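Local atomic coordinates of histone-lysine N-methyltransferase, H3 lysine-9 specific SUVH6 (Arabidopsis thaliana, PDB entry 6A5K), a protein that transfers methyl groups from S-adenosylmethionine to lysine 9 of histone H3 and, through its SRA domain, probably recognises methylated DNA. Residues 6-10 against 70-76. The protein carries 1 engineered substitution. Numbering follows the deposited sequence.
Sequences SRNKV and PGVEVGD
Near its start, helix 5-29 lies against the irregular loop 70-76, closest where the CA atoms of R7 and G71 are 3.8 Å apart. P70 enters first, its CB in van der Waals contact with S6 OG (3.9 Å). G71 follows at phi/psi 84/-1; a CB here would clash with S6 O and V10 CG2, so glycine alone lets the backbones touch. Its carbonyl O accepts from R7 NH1 (3.0 Å). V72 points away, yet its apolar CG2 meets V10 CG1 (4.3 Å) beside the polar network. E73 to D76 form a type II beta turn, with G75 at the positive-phi corner (100/-16). The turn holds two acids around R7, whose side chain bends at chi2 (p), a salt-bridge network tying the N-terminal helix to the SRA domain. E73 lays its carboxylate over one guanidinium face, E73 OE1 and R7 NH2 making a long, charge-only salt bridge (3.6 Å). D76 instead engages the edge in a bidentate salt bridge, D76 OD2 to R7 NH1 2.7 Å and D76 OD1 to R7 NH2 2.9 Å, while D76 OD2 also accepts from E73 N (2.9 Å).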
ATOM      1  N   SER A   6       7.301  17.318   1.538  1.00 25.96           N
ATOM      2  CA  SER A   6       6.882  16.966   0.179  1.00 24.27           C
ATOM      3  C   SER A   6       6.482  15.505   0.056  1.00 13.39           C
ATOM      4  O   SER A   6       5.462  15.193  -0.551  1.00 15.38           O
ATOM      5  CB  SER A   6       7.997  17.259  -0.828  1.00 27.90           C
ATOM      6  OG  SER A   6       8.060  18.638  -1.131  1.00 34.22           O
ATOM      7  N   ARG A   7       7.296  14.610   0.615  1.00 15.12           N
ATOM      8  CA  ARG A   7       6.992  13.180   0.577  1.00 14.43           C
ATOM      9  C   ARG A   7       5.645  12.878   1.231  1.00 15.20           C
ATOM     10  O   ARG A   7       4.808  12.158   0.672  1.00 16.52           O
ATOM     11  CB  ARG A   7       8.094  12.373   1.270  1.00 16.65           C
ATOM     12  CG  ARG A   7       7.859  10.871   1.244  1.00 14.96           C
ATOM     13  CD  ARG A   7       7.726  10.373  -0.188  1.00 14.03           C
ATOM     14  NE  ARG A   7       7.766   8.915  -0.292  1.00 16.80           N
ATOM     15  CZ  ARG A   7       7.459   8.241  -1.401  1.00 18.52           C
ATOM     16  NH1 ARG A   7       7.073   8.896  -2.488  1.00 14.64           N
ATOM     17  NH2 ARG A   7       7.531   6.913  -1.426  1.00 16.76           N
ATOM     18  N   ASN A   8       5.444  13.420   2.427  1.00 15.13           N
ATOM     19  CA  ASN A   8       4.170  13.227   3.110  1.00 17.61           C
ATOM     20  C   ASN A   8       3.008  13.828   2.314  1.00 12.97           C
ATOM     21  O   ASN A   8       1.950  13.218   2.212  1.00 13.45           O
ATOM     22  CB  ASN A   8       4.215  13.823   4.516  1.00 21.48           C
ATOM     23  CG  ASN A   8       4.672  12.817   5.561  1.00 27.63           C
ATOM     24  OD1 ASN A   8       5.226  11.755   5.238  1.00 19.62           O
ATOM     25  ND2 ASN A   8       4.447  13.152   6.823  1.00 29.93           N
ATOM     26  N   LYS A   9       3.212  15.012   1.740  1.00 13.50           N
ATOM     27  CA  LYS A   9       2.182  15.648   0.911  1.00 16.65           C
ATOM     28  C   LYS A   9       1.777  14.753  -0.266  1.00 14.27           C
ATOM     29  O   LYS A   9       0.588  14.575  -0.547  1.00 12.49           O
ATOM     30  CB  LYS A   9       2.663  17.004   0.384  1.00 23.44           C
ATOM     31  CG  LYS A   9       2.798  18.090   1.434  1.00 35.88           C
ATOM     32  CD  LYS A   9       3.267  19.402   0.807  1.00 45.85           C
ATOM     33  CE  LYS A   9       3.702  20.409   1.867  1.00 53.47           C
ATOM     34  NZ  LYS A   9       2.720  21.520   2.050  1.00 57.92           N
ATOM     35  N   VAL A  10       2.768  14.189  -0.950  1.00 14.00           N
ATOM     36  CA  VAL A  10       2.501  13.299  -2.075  1.00 12.64           C
ATOM     37  C   VAL A  10       1.718  12.058  -1.627  1.00 11.50           C
ATOM     38  O   VAL A  10       0.670  11.710  -2.211  1.00 10.01           O
ATOM     39  CB  VAL A  10       3.811  12.872  -2.759  1.00 14.43           C
ATOM     40  CG1 VAL A  10       3.571  11.714  -3.738  1.00 17.21           C
ATOM     41  CG2 VAL A  10       4.451  14.069  -3.476  1.00 11.70           C
ATOM     42  N   PRO A  70       9.670  16.660  -6.564  1.00 22.87           N
ATOM     43  CA  PRO A  70       9.790  16.603  -5.100  1.00 23.43           C
ATOM     44  C   PRO A  70       8.769  15.655  -4.463  1.00 18.48           C
ATOM     45  O   PRO A  70       7.577  15.723  -4.765  1.00 16.89           O
ATOM     46  CB  PRO A  70       9.538  18.054  -4.671  1.00 29.05           C
ATOM     47  CG  PRO A  70       9.931  18.865  -5.872  1.00 30.45           C
ATOM     48  CD  PRO A  70       9.512  18.043  -7.052  1.00 23.72           C
ATOM     49  N   GLY A  71       9.242  14.753  -3.612  1.00 16.40           N
ATOM     50  CA  GLY A  71       8.344  13.859  -2.902  1.00 17.21           C
ATOM     51  C   GLY A  71       7.936  12.616  -3.679  1.00 15.04           C
ATOM     52  O   GLY A  71       7.190  11.783  -3.169  1.00 18.69           O
ATOM     53  N   VAL A  72       8.417  12.492  -4.913  1.00 13.42           N
ATOM     54  CA  VAL A  72       8.171  11.299  -5.711  1.00 14.37           C
ATOM     55  C   VAL A  72       9.460  10.490  -5.820  1.00 18.62           C
ATOM     56  O   VAL A  72      10.501  11.015  -6.214  1.00 19.02           O
ATOM     57  CB  VAL A  72       7.646  11.641  -7.124  1.00 17.08           C
ATOM     58  CG1 VAL A  72       7.471  10.370  -7.943  1.00 16.70           C
ATOM     59  CG2 VAL A  72       6.329  12.397  -7.031  1.00 17.65           C
ATOM     60  N   GLU A  73       9.390   9.210  -5.478  1.00 14.97           N
ATOM     61  CA  GLU A  73      10.601   8.404  -5.364  1.00 13.84           C
ATOM     62  C   GLU A  73      10.601   7.211  -6.309  1.00 14.76           C
ATOM     63  O   GLU A  73       9.553   6.624  -6.577  1.00 14.12           O
ATOM     64  CB  GLU A  73      10.772   7.934  -3.911  1.00 16.77           C
ATOM     65  CG  GLU A  73      10.890   9.094  -2.923  1.00 29.19           C
ATOM     66  CD  GLU A  73      11.136   8.643  -1.497  1.00 48.18           C
ATOM     67  OE1 GLU A  73      11.125   7.420  -1.248  1.00 61.15           O
ATOM     68  OE2 GLU A  73      11.342   9.516  -0.623  1.00 55.14           O
ATOM     69  N   VAL A  74      11.788   6.866  -6.806  1.00 12.64           N
ATOM     70  CA  VAL A  74      11.977   5.679  -7.629  1.00 15.10           C
ATOM     71  C   VAL A  74      11.326   4.465  -6.963  1.00 14.80           C
ATOM     72  O   VAL A  74      11.524   4.223  -5.774  1.00 12.68           O
ATOM     73  CB  VAL A  74      13.475   5.409  -7.877  1.00 16.23           C
ATOM     74  CG1 VAL A  74      13.695   4.023  -8.472  1.00 14.64           C
ATOM     75  CG2 VAL A  74      14.064   6.489  -8.787  1.00 23.32           C
ATOM     76  N   GLY A  75      10.521   3.730  -7.723  1.00 12.28           N
ATOM     77  CA  GLY A  75       9.831   2.567  -7.196  1.00 13.99           C
ATOM     78  C   GLY A  75       8.375   2.820  -6.835  1.00 15.01           C
ATOM     79  O   GLY A  75       7.607   1.862  -6.685  1.00 13.47           O
ATOM     80  N   ASP A  76       7.989   4.092  -6.710  1.00 11.47           N
ATOM     81  CA  ASP A  76       6.608   4.443  -6.363  1.00 14.01           C
ATOM     82  C   ASP A  76       5.631   3.847  -7.373  1.00 15.39           C
ATOM     83  O   ASP A  76       5.921   3.785  -8.570  1.00 12.20           O
ATOM     84  CB  ASP A  76       6.407   5.959  -6.303  1.00 14.57           C
ATOM     85  CG  ASP A  76       6.916   6.581  -5.005  1.00 19.55           C
ATOM     86  OD1 ASP A  76       7.304   5.836  -4.075  1.00 20.65           O
ATOM     87  OD2 ASP A  76       6.923   7.830  -4.916  1.00 15.95           O
TER